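Local coordinates for uncharacterized protein (Borrelia turicatae, PDB 5VJ4) that is a putative surface protein of unknown function, possibly lipid-binding, from a gene differentially regulated as relapsing fever spirochetes pass between tick and mammal, at residues E321-S324 against N325-T329; M342-G345 against D346-R349. All coordinates share one frame; numbering follows the deposited sequence.

From the N terminus, the chain reaches contact 1 (321-329) within helix 308-334, then leaves that helix and returns through a loop to contact 2 (342-349), where helix 345-365 begins. The two are in series, neither nested nor crossed, and each is a local contact along continuous chain. Their centres lie 10 Å apart because the returning loop comes back against the earlier helix. Thr-329 OG1 with Met-342 N and Glu-321 OE1 with Tyr-348 OH are among the hydrogen bonds that join them; Asn-325 and Tyr-322 also bond to Thr-343, and Tyr-322 packs on Gly-345. Together they tie helix 308-334 to the start of helix 345-365.

Contact 1. Residues E321-S324 against N325-T329; sequences EYYS and NIRGT
Tyr-322 and Ile-326 meet one helical turn apart, midway along helix 308-334. The apolar evidence is a CH-pi contact: Ile-326 CD1 lies 4.2 Å from the centroid of the Tyr-322 ring. At 23° off the ring normal, the methyl comes over a face, displaced toward the rim. The displacement is to the CE2 side, where Tyr-322 CE2 to Ile-326 CD1 is 3.9 Å. The tyrosine turns its CG anti to the backbone N (chi1 -173°), and the extended CG1-CD1 arm of the isoleucine carries the methyl back to the ring. Tyr-323 adds a looser approach, its CD1 4.4 Å from the same Ile-326 CD1.

Backbone bonding follows the i to i+4 pattern of an alpha helix. Asn-325 N, Ile-326 N, Arg-327 N and Gly-328 N donate in turn to the carbonyls of Glu-321, Tyr-322, Tyr-323 and Ser-324; the bond from Gly-328 N to Ser-324 O is 2.9 Å long with an N-H...O angle of 168°.

Among the polar side chains, Arg-327 bends at chi3 and folds back along the helix. A face of its guanidinium lies over Tyr-323 CB, 4.0 Å from NH2, and NH2 also comes to the edge of the Tyr-323 ring, while NE donates to the carbonyl of Ile-255. Asn-325 OD1 stands 3.1 Å from Glu-321 O, a pairing of two acceptors that is no bond.

The chemistry thus implies a helix face on which the buried Tyr-322 and Ile-326 pack toward helices 263-301 and 243-256, while the amide of Asn-325 and the hydroxyl of Tyr-322 bond to Thr-343 in the returning loop.

Contact 2. Residues M342-G345 against D346-R349; sequences MTDG and DKYR. With SO4 (sulfate ion), chain G; SO4 (sulfate ion), chain D.
Lys-347 sets its CG anti to the backbone N (chi1 173°) and runs extended beyond it, which lays its CD beside the carboxylate of Asp-344, 3.5 Å from OD2. The two side chains cross at a slant, and the ammonium itself stops short: Lys-347 NZ is 4.2 Å from Asp-344 OD2, beyond a salt bridge, so any attraction between the two charges is probably long-range and weak. Tyr-348 takes the other rotation, CG anti to its carbonyl carbon (chi1 -78°), and this brings a ring edge to the backbone of the same aspartate. Asp-344 O lies near the ring plane, 3.1 Å from Tyr-348 CD1.

Asp-344 occupies the N-cap position, yet its side chain makes no capping bond; its backbone takes a left-handed helical conformation, with positive phi and psi, just before the helix starts. Gly-345 O then receives Arg-349 N at 2.9 Å in the first helical turn, with a weak bond from Tyr-348 N as well.

Two sulfates, probably from the crystallisation liquor, touch this region. At the first, Thr-343 N donates to O2 at 2.9 Å and Gly-345 N to O1 at 3.1 Å. These backbone N-H groups, one in the loop and one at the helix start, both point to the anion, and the positive end of the helix dipole probably helps to hold it. At the second, Arg-349 NH2 donates to O4 at 2.9 Å with an N-H...O angle of 167°; the sulfur lies in the guanidinium plane, so the ion is met at the edge.

Helix 308-334 flanks the junction: Thr-343 packs on Ile-326, Asp-344 and Tyr-348 on Asn-325, and Tyr-348 OH bonds to Glu-321, so that the start of helix 345-365 lies against helix 308-334.

Contact 1. Residues E321-S324 against N325-T329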
ATOM      1  N   GLU A 321      20.265   3.682 -11.852  1.00 74.32           N
ATOM      2  CA  GLU A 321      19.860   3.113 -10.552  1.00 68.00           C
ATOM      3  C   GLU A 321      18.364   3.263 -10.304  1.00 71.77           C
ATOM      4  O   GLU A 321      17.721   2.327  -9.842  1.00 71.64           O
ATOM      5  CB  GLU A 321      20.629   3.747  -9.389  1.00 69.46           C
ATOM      6  CG  GLU A 321      22.137   3.565  -9.373  1.00 66.26           C
ATOM      7  CD  GLU A 321      22.813   4.321  -8.233  1.00111.48           C
ATOM      8  OE1 GLU A 321      22.130   4.688  -7.246  1.00103.75           O
ATOM      9  OE2 GLU A 321      24.040   4.537  -8.312  1.00124.79           O
ATOM     10  N   TYR A 322      17.807   4.429 -10.635  1.00 63.18           N
ATOM     11  CA  TYR A 322      16.379   4.668 -10.404  1.00 69.29           C
ATOM     12  C   TYR A 322      15.508   3.783 -11.296  1.00 74.56           C
ATOM     13  O   TYR A 322      14.725   2.989 -10.786  1.00 73.36           O
ATOM     14  CB  TYR A 322      16.009   6.165 -10.547  1.00 54.60           C
ATOM     15  CG  TYR A 322      14.591   6.474 -10.163  1.00 41.12           C
ATOM     16  CD1 TYR A 322      14.054   5.995  -8.945  1.00 51.31           C
ATOM     17  CD2 TYR A 322      13.765   7.226 -11.004  1.00 37.63           C
ATOM     18  CE1 TYR A 322      12.720   6.237  -8.596  1.00 47.51           C
ATOM     19  CE2 TYR A 322      12.421   7.478 -10.654  1.00 45.82           C
ATOM     20  CZ  TYR A 322      11.910   6.973  -9.451  1.00 54.05           C
ATOM     21  OH  TYR A 322      10.610   7.213  -9.076  1.00 63.40           O
ATOM     22  N   TYR A 323      15.666   3.913 -12.617  1.00 71.00           N
ATOM     23  CA  TYR A 323      14.963   3.066 -13.586  1.00 66.27           C
ATOM     24  C   TYR A 323      15.044   1.573 -13.225  1.00 64.38           C
ATOM     25  O   TYR A 323      14.049   0.850 -13.281  1.00 67.65           O
ATOM     26  CB  TYR A 323      15.501   3.311 -14.976  1.00 48.32           C
ATOM     27  CG  TYR A 323      14.964   4.553 -15.679  1.00 60.86           C
ATOM     28  CD1 TYR A 323      14.391   5.629 -14.973  1.00 52.64           C
ATOM     29  CD2 TYR A 323      15.070   4.658 -17.069  1.00 64.70           C
ATOM     30  CE1 TYR A 323      13.922   6.758 -15.654  1.00 68.57           C
ATOM     31  CE2 TYR A 323      14.599   5.767 -17.757  1.00 69.41           C
ATOM     32  CZ  TYR A 323      14.038   6.815 -17.061  1.00 71.37           C
ATOM     33  OH  TYR A 323      13.593   7.896 -17.795  1.00 74.56           O
ATOM     34  N   SER A 324      16.207   1.143 -12.769  1.00 62.36           N
ATOM     35  CA  SER A 324      16.364  -0.214 -12.261  1.00 76.25           C
ATOM     36  C   SER A 324      15.479  -0.495 -11.046  1.00 70.60           C
ATOM     37  O   SER A 324      14.869  -1.562 -10.969  1.00 84.54           O
ATOM     38  CB  SER A 324      17.840  -0.521 -11.965  1.00 84.74           C
ATOM     39  OG  SER A 324      17.967  -1.559 -11.013  1.00 88.93           O
ATOM     40  N   ASN A 325      15.407   0.449 -10.104  1.00 76.59           N
ATOM     41  CA  ASN A 325      14.526   0.292  -8.939  1.00 56.30           C
ATOM     42  C   ASN A 325      13.085   0.087  -9.403  1.00 58.46           C
ATOM     43  O   ASN A 325      12.372  -0.733  -8.825  1.00 73.21           O
ATOM     44  CB  ASN A 325      14.610   1.502  -7.994  1.00 61.54           C
ATOM     45  CG  ASN A 325      15.779   1.436  -7.017  1.00 60.59           C
ATOM     46  OD1 ASN A 325      16.785   0.814  -7.277  1.00 87.04           O
ATOM     47  ND2 ASN A 325      15.644   2.109  -5.891  1.00 68.48           N
ATOM     48  N   ILE A 326      12.674   0.804 -10.458  1.00 48.72           N
ATOM     49  CA  ILE A 326      11.294   0.731 -10.935  1.00 55.93           C
ATOM     50  C   ILE A 326      11.004  -0.679 -11.465  1.00 69.92           C
ATOM     51  O   ILE A 326      10.109  -1.371 -10.965  1.00 75.78           O
ATOM     52  CB  ILE A 326      10.971   1.809 -11.985  1.00 54.05           C
ATOM     53  CG1 ILE A 326      11.276   3.206 -11.457  1.00 56.38           C
ATOM     54  CG2 ILE A 326       9.506   1.748 -12.379  1.00 48.01           C
ATOM     55  CD1 ILE A 326      11.067   4.308 -12.489  1.00 64.00           C
ATOM     56  N   ARG A 327      11.801  -1.111 -12.445  1.00 85.27           N
ATOM     57  CA  ARG A 327      11.691  -2.454 -13.006  1.00 68.39           C
ATOM     58  C   ARG A 327      11.651  -3.518 -11.899  1.00 71.46           C
ATOM     59  O   ARG A 327      10.719  -4.342 -11.858  1.00 64.04           O
ATOM     60  CB  ARG A 327      12.832  -2.729 -13.978  1.00 55.82           C
ATOM     61  CG  ARG A 327      12.718  -1.953 -15.256  1.00 87.96           C
ATOM     62  CD  ARG A 327      13.746  -2.376 -16.289  1.00 98.40           C
ATOM     63  NE  ARG A 327      14.179  -1.209 -17.067  1.00 91.92           N
ATOM     64  CZ  ARG A 327      15.396  -0.670 -17.020  1.00104.51           C
ATOM     65  NH1 ARG A 327      16.355  -1.195 -16.255  1.00 95.66           N
ATOM     66  NH2 ARG A 327      15.662   0.394 -17.767  1.00 98.51           N
ATOM     67  N   GLY A 328      12.642  -3.467 -10.999  1.00 56.47           N
ATOM     68  CA  GLY A 328      12.747  -4.419  -9.876  1.00 57.74           C
ATOM     69  C   GLY A 328      11.505  -4.481  -8.984  1.00 79.41           C
ATOM     70  O   GLY A 328      11.108  -5.552  -8.520  1.00 69.02           O
ATOM     71  N   THR A 329      10.880  -3.333  -8.736  1.00 65.39           N
ATOM     72  CA  THR A 329       9.784  -3.330  -7.804  1.00 70.00           C
ATOM     73  C   THR A 329       8.553  -3.945  -8.479  1.00 67.85           C
ATOM     74  O   THR A 329       7.788  -4.672  -7.847  1.00 74.37           O
ATOM     75  CB  THR A 329       9.551  -1.938  -7.153  1.00 61.67           C
ATOM     76  OG1 THR A 329       8.775  -2.089  -5.959  1.00 69.83           O
ATOM     77  CG2 THR A 329       8.825  -0.976  -8.075  1.00 70.51           C
TER

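Contact 2. Residues M342-G345 against D346-R349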
HETATM    1  N   MSE A 342       7.642   0.258  -4.690  1.00 57.30           N
HETATM    2  CA  MSE A 342       8.554   1.186  -4.039  1.00 59.36           C
HETATM    3  C   MSE A 342       9.778   1.449  -4.844  1.00 71.52           C
HETATM    4  O   MSE A 342      10.635   0.574  -4.973  1.00 68.90           O
HETATM    5  CB  MSE A 342       8.927   0.591  -2.699  1.00 73.76           C
HETATM    6  CG  MSE A 342       7.869   0.898  -1.637  1.00 90.26           C
HETATM    7 SE   MSE A 342       8.485  -0.168  -0.090  1.00194.30          SE
HETATM    8  CE  MSE A 342       9.170  -1.868  -0.864  1.00113.55           C
ATOM      9  N   THR A 343       9.877   2.668  -5.379  1.00 75.08           N
ATOM     10  CA  THR A 343      10.972   3.051  -6.287  1.00 67.34           C
ATOM     11  C   THR A 343      12.149   3.783  -5.603  1.00 82.55           C
ATOM     12  O   THR A 343      13.127   4.146  -6.273  1.00 78.13           O
ATOM     13  CB  THR A 343      10.448   3.970  -7.384  1.00 57.21           C
ATOM     14  OG1 THR A 343      10.116   5.227  -6.802  1.00 69.20           O
ATOM     15  CG2 THR A 343       9.207   3.386  -8.023  1.00 79.47           C
ATOM     16  N   ASP A 344      12.041   3.999  -4.283  1.00 63.28           N
ATOM     17  CA  ASP A 344      12.988   4.817  -3.511  1.00 77.77           C
ATOM     18  C   ASP A 344      13.213   6.187  -4.178  1.00 77.81           C
ATOM     19  O   ASP A 344      14.342   6.662  -4.327  1.00 80.54           O
ATOM     20  CB  ASP A 344      14.311   4.064  -3.279  1.00 76.91           C
ATOM     21  CG  ASP A 344      14.789   4.137  -1.830  1.00 90.12           C
ATOM     22  OD1 ASP A 344      14.053   4.656  -0.951  1.00104.87           O
ATOM     23  OD2 ASP A 344      15.915   3.657  -1.572  1.00107.61           O
ATOM     24  N   GLY A 345      12.112   6.816  -4.569  1.00 73.15           N
ATOM     25  CA  GLY A 345      12.163   7.979  -5.441  1.00 67.98           C
ATOM     26  C   GLY A 345      12.615   9.251  -4.751  1.00 73.83           C
ATOM     27  O   GLY A 345      13.295  10.065  -5.362  1.00 81.25           O
ATOM     28  N   ASP A 346      12.231   9.428  -3.488  1.00 72.35           N
ATOM     29  CA  ASP A 346      12.648  10.597  -2.727  1.00 75.89           C
ATOM     30  C   ASP A 346      14.180  10.680  -2.623  1.00 78.05           C
ATOM     31  O   ASP A 346      14.779  11.719  -2.936  1.00 73.93           O
ATOM     32  CB  ASP A 346      11.981  10.622  -1.344  1.00 71.89           C
ATOM     33  CG  ASP A 346      12.030  11.992  -0.696  1.00101.78           C
ATOM     34  OD1 ASP A 346      12.302  13.014  -1.383  1.00146.73           O
ATOM     35  OD2 ASP A 346      11.788  12.053   0.520  1.00112.21           O
ATOM     36  N   LYS A 347      14.803   9.566  -2.235  1.00 72.38           N
ATOM     37  CA  LYS A 347      16.266   9.449  -2.168  1.00 59.86           C
ATOM     38  C   LYS A 347      16.914   9.919  -3.479  1.00 74.17           C
ATOM     39  O   LYS A 347      17.924  10.610  -3.469  1.00 89.06           O
ATOM     40  CB  LYS A 347      16.654   7.998  -1.854  1.00 55.69           C
ATOM     41  CG  LYS A 347      18.130   7.634  -1.902  1.00 84.92           C
ATOM     42  CD  LYS A 347      18.315   6.143  -1.610  1.00108.70           C
ATOM     43  CE  LYS A 347      19.753   5.771  -1.268  1.00128.12           C
ATOM     44  NZ  LYS A 347      19.857   4.509  -0.475  1.00120.82           N
ATOM     45  N   TYR A 348      16.296   9.570  -4.596  1.00 57.74           N
ATOM     46  CA  TYR A 348      16.854   9.895  -5.883  1.00 58.07           C
ATOM     47  C   TYR A 348      16.569  11.327  -6.300  1.00 61.24           C
ATOM     48  O   TYR A 348      17.357  11.922  -7.048  1.00 68.80           O
ATOM     49  CB  TYR A 348      16.462   8.829  -6.938  1.00 57.70           C
ATOM     50  CG  TYR A 348      17.327   7.570  -6.803  1.00 61.75           C
ATOM     51  CD1 TYR A 348      17.130   6.658  -5.750  1.00 83.28           C
ATOM     52  CD2 TYR A 348      18.400   7.332  -7.679  1.00 66.94           C
ATOM     53  CE1 TYR A 348      17.954   5.543  -5.596  1.00 93.83           C
ATOM     54  CE2 TYR A 348      19.222   6.210  -7.545  1.00 73.00           C
ATOM     55  CZ  TYR A 348      18.995   5.321  -6.508  1.00 85.88           C
ATOM     56  OH  TYR A 348      19.795   4.218  -6.380  1.00115.01           O
ATOM     57  N   ARG A 349      15.468  11.891  -5.806  1.00 58.10           N
ATOM     58  CA  ARG A 349      15.182  13.316  -6.019  1.00 53.15           C
ATOM     59  C   ARG A 349      16.275  14.159  -5.361  1.00 64.00           C
ATOM     60  O   ARG A 349      16.819  15.081  -5.980  1.00 67.79           O
ATOM     61  CB  ARG A 349      13.828  13.690  -5.455  1.00 54.93           C
ATOM     62  CG  ARG A 349      13.406  15.107  -5.768  1.00 53.65           C
ATOM     63  CD  ARG A 349      12.028  15.441  -5.216  1.00 62.92           C
ATOM     64  NE  ARG A 349      11.862  16.889  -5.155  1.00 77.60           N
ATOM     65  CZ  ARG A 349      11.987  17.622  -4.050  1.00 65.72           C
ATOM     66  NH1 ARG A 349      12.268  17.084  -2.853  1.00 57.88           N
ATOM     67  NH2 ARG A 349      11.829  18.914  -4.156  1.00 60.46           N
TER
HETATM   68  S   SO4 G 505       9.193   5.229  -2.441  1.00164.55           S
HETATM   69  O1  SO4 G 505       9.966   6.506  -2.346  1.00114.51           O
HETATM   70  O2  SO4 G 505       8.978   4.983  -3.910  1.00 89.49           O
HETATM   71  O3  SO4 G 505       7.861   5.289  -1.755  1.00 94.25           O
HETATM   72  O4  SO4 G 505       9.988   4.179  -1.727  1.00 95.72           O
HETATM   73  S   SO4 D 502      12.301  21.937  -2.961  1.00 63.47           S
HETATM   74  O1  SO4 D 502      13.755  22.139  -2.656  1.00 71.39           O
HETATM   75  O2  SO4 D 502      12.163  21.610  -4.404  1.00 84.13           O
HETATM   76  O3  SO4 D 502      11.434  23.127  -2.753  1.00 67.68           O
HETATM   77  O4  SO4 D 502      11.838  20.850  -2.056  1.00 89.30           O